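Serine-threonine phosphatase 2C (Toxoplasma gondii, PDB 2I44) probably removes phosphate from phosphorylated serine and threonine residues of proteins, as a metal-dependent PP2C-family phosphatase, here with two calcium ions bound. Local coordinates at residues His154-Ile160 and Phe174-Lys180; Ala54-Asp60 and Thr139-Leu145. All coordinates share one frame; numbering follows the deposited sequence.

Contact 1 (His154-Ile160 and Phe174-Lys180); sequences HLGDSRI and FLTVDHK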
loop_
_atom_site.group_PDB
_atom_site.type_symbol
_atom_site.label_atom_id
_atom_site.label_comp_id
_atom_site.label_asym_id
_atom_site.label_seq_id
_atom_site.Cartn_x
_atom_site.Cartn_y
_atom_site.Cartn_z
ATOM N N HIS A 154 -3.998 1.118 -4.390
ATOM C CA HIS A 154 -2.877 1.877 -3.854
ATOM C C HIS A 154 -2.983 3.379 -4.027
ATOM O O HIS A 154 -3.725 3.889 -4.865
ATOM C CB HIS A 154 -1.536 1.395 -4.442
ATOM C CG HIS A 154 -1.105 2.125 -5.678
ATOM N ND1 HIS A 154 -1.679 1.908 -6.911
ATOM C CD2 HIS A 154 -0.131 3.046 -5.874
ATOM C CE1 HIS A 154 -1.075 2.658 -7.815
ATOM N NE2 HIS A 154 -0.132 3.359 -7.212
ATOM N N LEU A 155 -2.218 4.072 -3.198
ATOM C CA LEU A 155 -2.127 5.520 -3.203
ATOM C C LEU A 155 -0.676 5.821 -2.869
ATOM O O LEU A 155 -0.166 5.357 -1.849
ATOM C CB LEU A 155 -3.010 6.138 -2.113
ATOM C CG LEU A 155 -4.537 6.098 -2.228
ATOM C CD1 LEU A 155 -5.140 6.716 -0.974
ATOM C CD2 LEU A 155 -4.998 6.863 -3.467
ATOM N N GLY A 156 0.005 6.573 -3.724
ATOM C CA GLY A 156 1.378 6.919 -3.406
ATOM C C GLY A 156 2.467 6.174 -4.144
ATOM O O GLY A 156 2.277 5.757 -5.280
ATOM N N ASP A 157 3.611 5.995 -3.489
ATOM C CA ASP A 157 4.723 5.328 -4.137
ATOM C C ASP A 157 5.220 4.055 -3.479
ATOM O O ASP A 157 6.373 3.681 -3.656
ATOM C CB ASP A 157 5.887 6.299 -4.330
ATOM C CG ASP A 157 6.293 6.970 -3.046
ATOM O OD1 ASP A 157 5.931 6.461 -1.964
ATOM O OD2 ASP A 157 6.986 7.994 -3.120
ATOM N N SER A 158 4.367 3.403 -2.696
ATOM C CA SER A 158 4.727 2.108 -2.125
ATOM C C SER A 158 4.297 1.181 -3.265
ATOM O O SER A 158 3.454 1.564 -4.084
ATOM C CB SER A 158 3.922 1.801 -0.862
ATOM O OG SER A 158 4.380 2.573 0.229
ATOM N N ARG A 159 4.853 -0.026 -3.339
ATOM C CA ARG A 159 4.502 -0.911 -4.444
ATOM C C ARG A 159 4.248 -2.366 -4.091
ATOM O O ARG A 159 4.652 -2.854 -3.034
ATOM C CB ARG A 159 5.616 -0.883 -5.492
ATOM C CG ARG A 159 5.988 0.493 -6.004
ATOM C CD ARG A 159 7.226 0.408 -6.878
ATOM N NE ARG A 159 7.626 1.708 -7.396
ATOM C CZ ARG A 159 8.638 1.888 -8.241
ATOM N NH1 ARG A 159 9.347 0.844 -8.657
ATOM N NH2 ARG A 159 8.941 3.102 -8.682
ATOM N N ILE A 160 3.588 -3.055 -5.014
ATOM C CA ILE A 160 3.307 -4.479 -4.881
ATOM C C ILE A 160 3.960 -5.184 -6.067
ATOM O O ILE A 160 3.704 -4.830 -7.215
ATOM C CB ILE A 160 1.788 -4.781 -4.909
ATOM C CG1 ILE A 160 1.094 -4.088 -3.733
ATOM C CG2 ILE A 160 1.557 -6.293 -4.839
ATOM C CD1 ILE A 160 -0.391 -4.415 -3.623
ATOM N N PHE A 174 5.584 -5.161 -11.248
ATOM C CA PHE A 174 4.916 -4.381 -10.215
ATOM C C PHE A 174 3.465 -4.298 -10.673
ATOM O O PHE A 174 3.209 -4.160 -11.866
ATOM C CB PHE A 174 5.501 -2.966 -10.129
ATOM C CG PHE A 174 6.818 -2.898 -9.428
ATOM C CD1 PHE A 174 6.948 -3.354 -8.116
ATOM C CD2 PHE A 174 7.931 -2.360 -10.065
ATOM C CE1 PHE A 174 8.164 -3.271 -7.451
ATOM C CE2 PHE A 174 9.145 -2.273 -9.410
ATOM C CZ PHE A 174 9.261 -2.729 -8.099
ATOM N N LEU A 175 2.520 -4.404 -9.745
ATOM C CA LEU A 175 1.110 -4.314 -10.107
ATOM C C LEU A 175 0.617 -2.882 -9.916
ATOM O O LEU A 175 -0.531 -2.562 -10.210
ATOM C CB LEU A 175 0.273 -5.261 -9.242
ATOM C CG LEU A 175 0.588 -6.752 -9.389
ATOM C CD1 LEU A 175 -0.253 -7.566 -8.403
ATOM C CD2 LEU A 175 0.317 -7.192 -10.820
ATOM N N THR A 176 1.497 -2.023 -9.418
ATOM C CA THR A 176 1.137 -0.632 -9.176
ATOM C C THR A 176 2.177 0.327 -9.730
ATOM O O THR A 176 3.372 0.046 -9.710
ATOM C CB THR A 176 1.000 -0.345 -7.656
ATOM O OG1 THR A 176 2.252 -0.620 -7.008
ATOM C CG2 THR A 176 -0.082 -1.212 -7.042
ATOM N N VAL A 177 1.705 1.465 -10.219
ATOM C CA VAL A 177 2.567 2.509 -10.753
ATOM C C VAL A 177 2.458 3.706 -9.794
ATOM O O VAL A 177 1.357 4.132 -9.458
ATOM C CB VAL A 177 2.111 2.926 -12.166
ATOM C CG1 VAL A 177 2.915 4.130 -12.638
ATOM C CG2 VAL A 177 2.292 1.741 -13.135
ATOM N N ASP A 178 3.594 4.241 -9.363
ATOM C CA ASP A 178 3.606 5.350 -8.412
ATOM C C ASP A 178 2.799 6.562 -8.855
ATOM O O ASP A 178 2.753 6.889 -10.038
ATOM C CB ASP A 178 5.033 5.834 -8.143
ATOM C CG ASP A 178 5.952 4.735 -7.640
ATOM O OD1 ASP A 178 5.458 3.635 -7.295
ATOM O OD2 ASP A 178 7.175 4.984 -7.583
ATOM N N HIS A 179 2.162 7.224 -7.897
ATOM C CA HIS A 179 1.426 8.445 -8.193
ATOM C C HIS A 179 2.446 9.555 -7.954
ATOM O O HIS A 179 2.755 9.910 -6.823
ATOM C CB HIS A 179 0.231 8.605 -7.253
ATOM C CG HIS A 179 -0.827 7.558 -7.437
ATOM N ND1 HIS A 179 -1.223 6.715 -6.423
ATOM C CD2 HIS A 179 -1.585 7.234 -8.513
ATOM C CE1 HIS A 179 -2.180 5.918 -6.862
ATOM N NE2 HIS A 179 -2.419 6.213 -8.128
ATOM N N LYS A 180 2.998 10.069 -9.038
ATOM C CA LYS A 180 3.998 11.122 -8.974
ATOM C C LYS A 180 3.406 12.444 -9.472
ATOM O O LYS A 180 2.665 12.475 -10.451
ATOM C CB LYS A 180 5.216 10.718 -9.817
ATOM C CG LYS A 180 5.946 9.463 -9.306
ATOM C CD LYS A 180 6.464 9.666 -7.875
ATOM C CE LYS A 180 7.316 8.479 -7.384
ATOM N NZ LYS A 180 7.883 8.696 -6.013
HETATM O O HOH W 1 8.418 4.171 -5.423
HETATM O O HOH W 2 3.201 2.112 -7.146
#
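The imidazole of H154 lies sandwiched between two residues of the facing loop. On one face it meets the H179 ring in an offset stack, the planes only 8° apart and the centroids separated by 4.3 Å; against the opposite face T176 sets its CB over the ring centre, a CH-pi contact. At its edge, H154 NE2 donates to V177 O at 2.8 Å, approaching from above the carbonyl plane. H179 is fixed in turn through its own edge. Its ND1 accepts from G156 N, which lies in the ring plane, while NE2 bonds to D248, and H179 N also donates to G156 O, joining the two backbones.

R159 shows how an extended side chain can serve two partners. CG to NE run fully stretched, carrying CD over the centre of the F174 ring, 3.8 Å from its centroid, and leaving the guanidinium as an off-centre cation-pi partner of that ring. The same group grips D178 side-on in a salt bridge: NE bonds to OD1, whereas NH2 reaches OD2 at 2.8 Å with an angle of 164°, although the two planes are turned 46° apart. Water 1 ties D178 OD2 to D157 O; water 2 bridges D178 OD1, S158 O and T176 OG1. A second salt bridge joins K180 NZ to the anti lone pair of D157 OD2, 3.1 Å away.

The loop after strand 169-174 folds back across the turn linking strands 149-155 and 159-166, beside the calcium site: the D157 side chain is about 4 Å from that of D266 and about 6 Å from a bound calcium ion. I160 O receives L175 N, both residues pack on M261 of strand 258-264, and H154, S158 and I160 rest on V141 of strand 137-146.

Contact 2 (Ala54-Asp60 and Thr139-Leu145); sequences AFFGVFD and TSVTAVL. With CA (calcium ion), chain D; CA (calcium ion), chain E.
D60 OD2, one of two carboxylate oxygens divided between a pair of calcium ions, binds the chain D calcium at 2.2 Å. Its sister OD1 takes the chain E calcium at 2.2 Å, and water 4 bridges the two metals. With CG anti to the backbone N (chi1 -173°), the carboxylate reaches out from the strand toward the metals, where D266 and D311 join it on the first ion and the carbonyl of G61 on the second.

Behind the metals, T139 holds both backbone polar atoms of D60: T139 N donates to D60 O at 2.9 Å, and T139 OG1, which has S158 as a second partner, accepts from D60 N at 3.1 Å. Further along, the antiparallel strands pair regularly, with F56 N to A143 O and A143 N to F56 O both 2.8 Å. The V141 N bond to V58 O is weak.

On one face the F55 ring meets V144 CG2 at its edge, and its CZ touches T142 CG2; the absence of a side chain at G57 leaves room for F59 CZ. F55 and F59 also pack on helix 66-80. The other face pairs F56 with A143 and V58 with V141, against strand 313-320. A core-strand aspartate shared by two metals, at the edge of a helix-flanked beta-sandwich, is characteristic of the PP2C binuclear centre, occupied here by calcium.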
loop_
_atom_site.group_PDB
_atom_site.type_symbol
_atom_site.label_atom_id
_atom_site.label_comp_id
_atom_site.label_asym_id
_atom_site.label_seq_id
_atom_site.Cartn_x
_atom_site.Cartn_y
_atom_site.Cartn_z
ATOM N N ALA A 54 -8.578 -12.767 2.563
ATOM C CA ALA A 54 -7.637 -12.093 3.442
ATOM C C ALA A 54 -7.356 -10.687 2.945
ATOM O O ALA A 54 -7.585 -10.378 1.775
ATOM C CB ALA A 54 -6.340 -12.893 3.532
ATOM N N PHE A 55 -6.871 -9.843 3.851
ATOM C CA PHE A 55 -6.531 -8.455 3.538
ATOM C C PHE A 55 -5.051 -8.226 3.827
ATOM O O PHE A 55 -4.526 -8.704 4.833
ATOM C CB PHE A 55 -7.353 -7.485 4.389
ATOM C CG PHE A 55 -6.963 -6.043 4.204
ATOM C CD1 PHE A 55 -7.525 -5.280 3.186
ATOM C CD2 PHE A 55 -6.017 -5.454 5.035
ATOM C CE1 PHE A 55 -7.154 -3.951 2.998
ATOM C CE2 PHE A 55 -5.637 -4.124 4.856
ATOM C CZ PHE A 55 -6.205 -3.372 3.837
ATOM N N PHE A 56 -4.392 -7.487 2.943
ATOM C CA PHE A 56 -2.976 -7.185 3.103
ATOM C C PHE A 56 -2.759 -5.699 2.876
ATOM O O PHE A 56 -3.209 -5.154 1.871
ATOM C CB PHE A 56 -2.155 -7.984 2.090
ATOM C CG PHE A 56 -2.337 -9.468 2.208
ATOM C CD1 PHE A 56 -1.653 -10.193 3.182
ATOM C CD2 PHE A 56 -3.223 -10.140 1.370
ATOM C CE1 PHE A 56 -1.853 -11.576 3.317
ATOM C CE2 PHE A 56 -3.427 -11.519 1.500
ATOM C CZ PHE A 56 -2.742 -12.235 2.473
ATOM N N GLY A 57 -2.051 -5.051 3.793
ATOM C CA GLY A 57 -1.803 -3.627 3.647
ATOM C C GLY A 57 -0.509 -3.154 4.286
ATOM O O GLY A 57 -0.148 -3.586 5.378
ATOM N N VAL A 58 0.196 -2.273 3.588
ATOM C CA VAL A 58 1.441 -1.706 4.077
ATOM C C VAL A 58 1.317 -0.200 3.883
ATOM O O VAL A 58 0.814 0.257 2.853
ATOM C CB VAL A 58 2.655 -2.256 3.292
ATOM C CG1 VAL A 58 3.928 -1.532 3.718
ATOM C CG2 VAL A 58 2.797 -3.751 3.540
ATOM N N PHE A 59 1.781 0.576 4.857
ATOM C CA PHE A 59 1.640 2.028 4.777
ATOM C C PHE A 59 2.901 2.814 5.096
ATOM O O PHE A 59 3.456 2.690 6.187
ATOM C CB PHE A 59 0.516 2.460 5.729
ATOM C CG PHE A 59 -0.705 1.587 5.654
ATOM C CD1 PHE A 59 -1.647 1.772 4.646
ATOM C CD2 PHE A 59 -0.888 0.548 6.565
ATOM C CE1 PHE A 59 -2.752 0.935 4.543
ATOM C CE2 PHE A 59 -1.993 -0.296 6.472
ATOM C CZ PHE A 59 -2.927 -0.101 5.456
ATOM N N ASP A 60 3.349 3.632 4.147
ATOM C CA ASP A 60 4.545 4.455 4.352
ATOM C C ASP A 60 4.126 5.857 4.794
ATOM O O ASP A 60 3.715 6.687 3.979
ATOM C CB ASP A 60 5.375 4.544 3.058
ATOM C CG ASP A 60 6.727 5.239 3.258
ATOM O OD1 ASP A 60 6.965 5.807 4.346
ATOM O OD2 ASP A 60 7.552 5.218 2.310
ATOM N N THR A 139 1.316 6.667 2.325
ATOM C CA THR A 139 1.052 6.016 1.055
ATOM C C THR A 139 0.272 4.779 1.466
ATOM O O THR A 139 0.059 4.520 2.657
ATOM C CB THR A 139 2.312 5.480 0.390
ATOM O OG1 THR A 139 2.840 4.434 1.212
ATOM C CG2 THR A 139 3.353 6.570 0.198
ATOM N N SER A 140 -0.129 4.002 0.472
ATOM C CA SER A 140 -0.839 2.773 0.725
ATOM C C SER A 140 -0.807 1.817 -0.458
ATOM O O SER A 140 -0.938 2.229 -1.608
ATOM C CB SER A 140 -2.298 3.067 1.095
ATOM O OG SER A 140 -3.068 1.877 1.126
ATOM N N VAL A 141 -0.574 0.546 -0.153
ATOM C CA VAL A 141 -0.628 -0.527 -1.136
ATOM C C VAL A 141 -1.430 -1.565 -0.384
ATOM O O VAL A 141 -1.038 -1.984 0.706
ATOM C CB VAL A 141 0.744 -1.155 -1.493
ATOM C CG1 VAL A 141 1.480 -0.271 -2.455
ATOM C CG2 VAL A 141 1.545 -1.428 -0.237
ATOM N N THR A 142 -2.570 -1.951 -0.939
ATOM C CA THR A 142 -3.407 -2.947 -0.292
ATOM C C THR A 142 -3.764 -4.050 -1.270
ATOM O O THR A 142 -3.727 -3.858 -2.480
ATOM C CB THR A 142 -4.714 -2.325 0.250
ATOM O OG1 THR A 142 -5.442 -1.720 -0.827
ATOM C CG2 THR A 142 -4.413 -1.292 1.329
ATOM N N ALA A 143 -4.096 -5.215 -0.732
ATOM C CA ALA A 143 -4.478 -6.357 -1.547
ATOM C C ALA A 143 -5.590 -7.105 -0.835
ATOM O O ALA A 143 -5.468 -7.443 0.341
ATOM C CB ALA A 143 -3.278 -7.284 -1.762
ATOM N N VAL A 144 -6.681 -7.349 -1.548
ATOM C CA VAL A 144 -7.796 -8.074 -0.972
ATOM C C VAL A 144 -7.922 -9.413 -1.700
ATOM O O VAL A 144 -8.233 -9.456 -2.890
ATOM C CB VAL A 144 -9.107 -7.263 -1.102
ATOM C CG1 VAL A 144 -10.302 -8.081 -0.595
ATOM C CG2 VAL A 144 -8.985 -5.968 -0.302
ATOM N N LEU A 145 -7.628 -10.496 -0.986
ATOM C CA LEU A 145 -7.726 -11.837 -1.540
ATOM C C LEU A 145 -9.131 -12.356 -1.250
ATOM O O LEU A 145 -9.577 -12.330 -0.105
ATOM C CB LEU A 145 -6.698 -12.767 -0.889
ATOM C CG LEU A 145 -6.846 -14.254 -1.233
ATOM C CD1 LEU A 145 -6.503 -14.479 -2.697
ATOM C CD2 LEU A 145 -5.933 -15.087 -0.342
HETATM CA CA CA D . 9.683 5.635 2.801
HETATM CA CA CA E . 8.061 7.415 5.389
HETATM O O HOH W 3 9.536 3.586 3.884
HETATM O O HOH W 4 9.862 6.741 4.575
HETATM O O HOH W 5 9.372 7.148 1.640
HETATM O O HOH W 6 8.044 8.769 3.500
HETATM O O HOH W 7 8.956 8.640 7.080
#

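The two contacts lie in series along the chain, 54-60 with 139-145 being complete before 154-160 meets 174-180, and their centres are 11 Å apart. Strand 137-146 leads directly into its sheet neighbour 149-155, so contact 1 opens only a few residues, one strand later, than contact 2 closes. The junction is close: L155 O lies 2.7 Å from S140 N, a probable hydrogen bond. From there, strand 159-166 passes into the other six-stranded sheet, so contact 1 spans the two layers of the sandwich while contact 2 stays within one. Together they connect the calcium-binding strand 53-62 to the loop leading into helix 184-192.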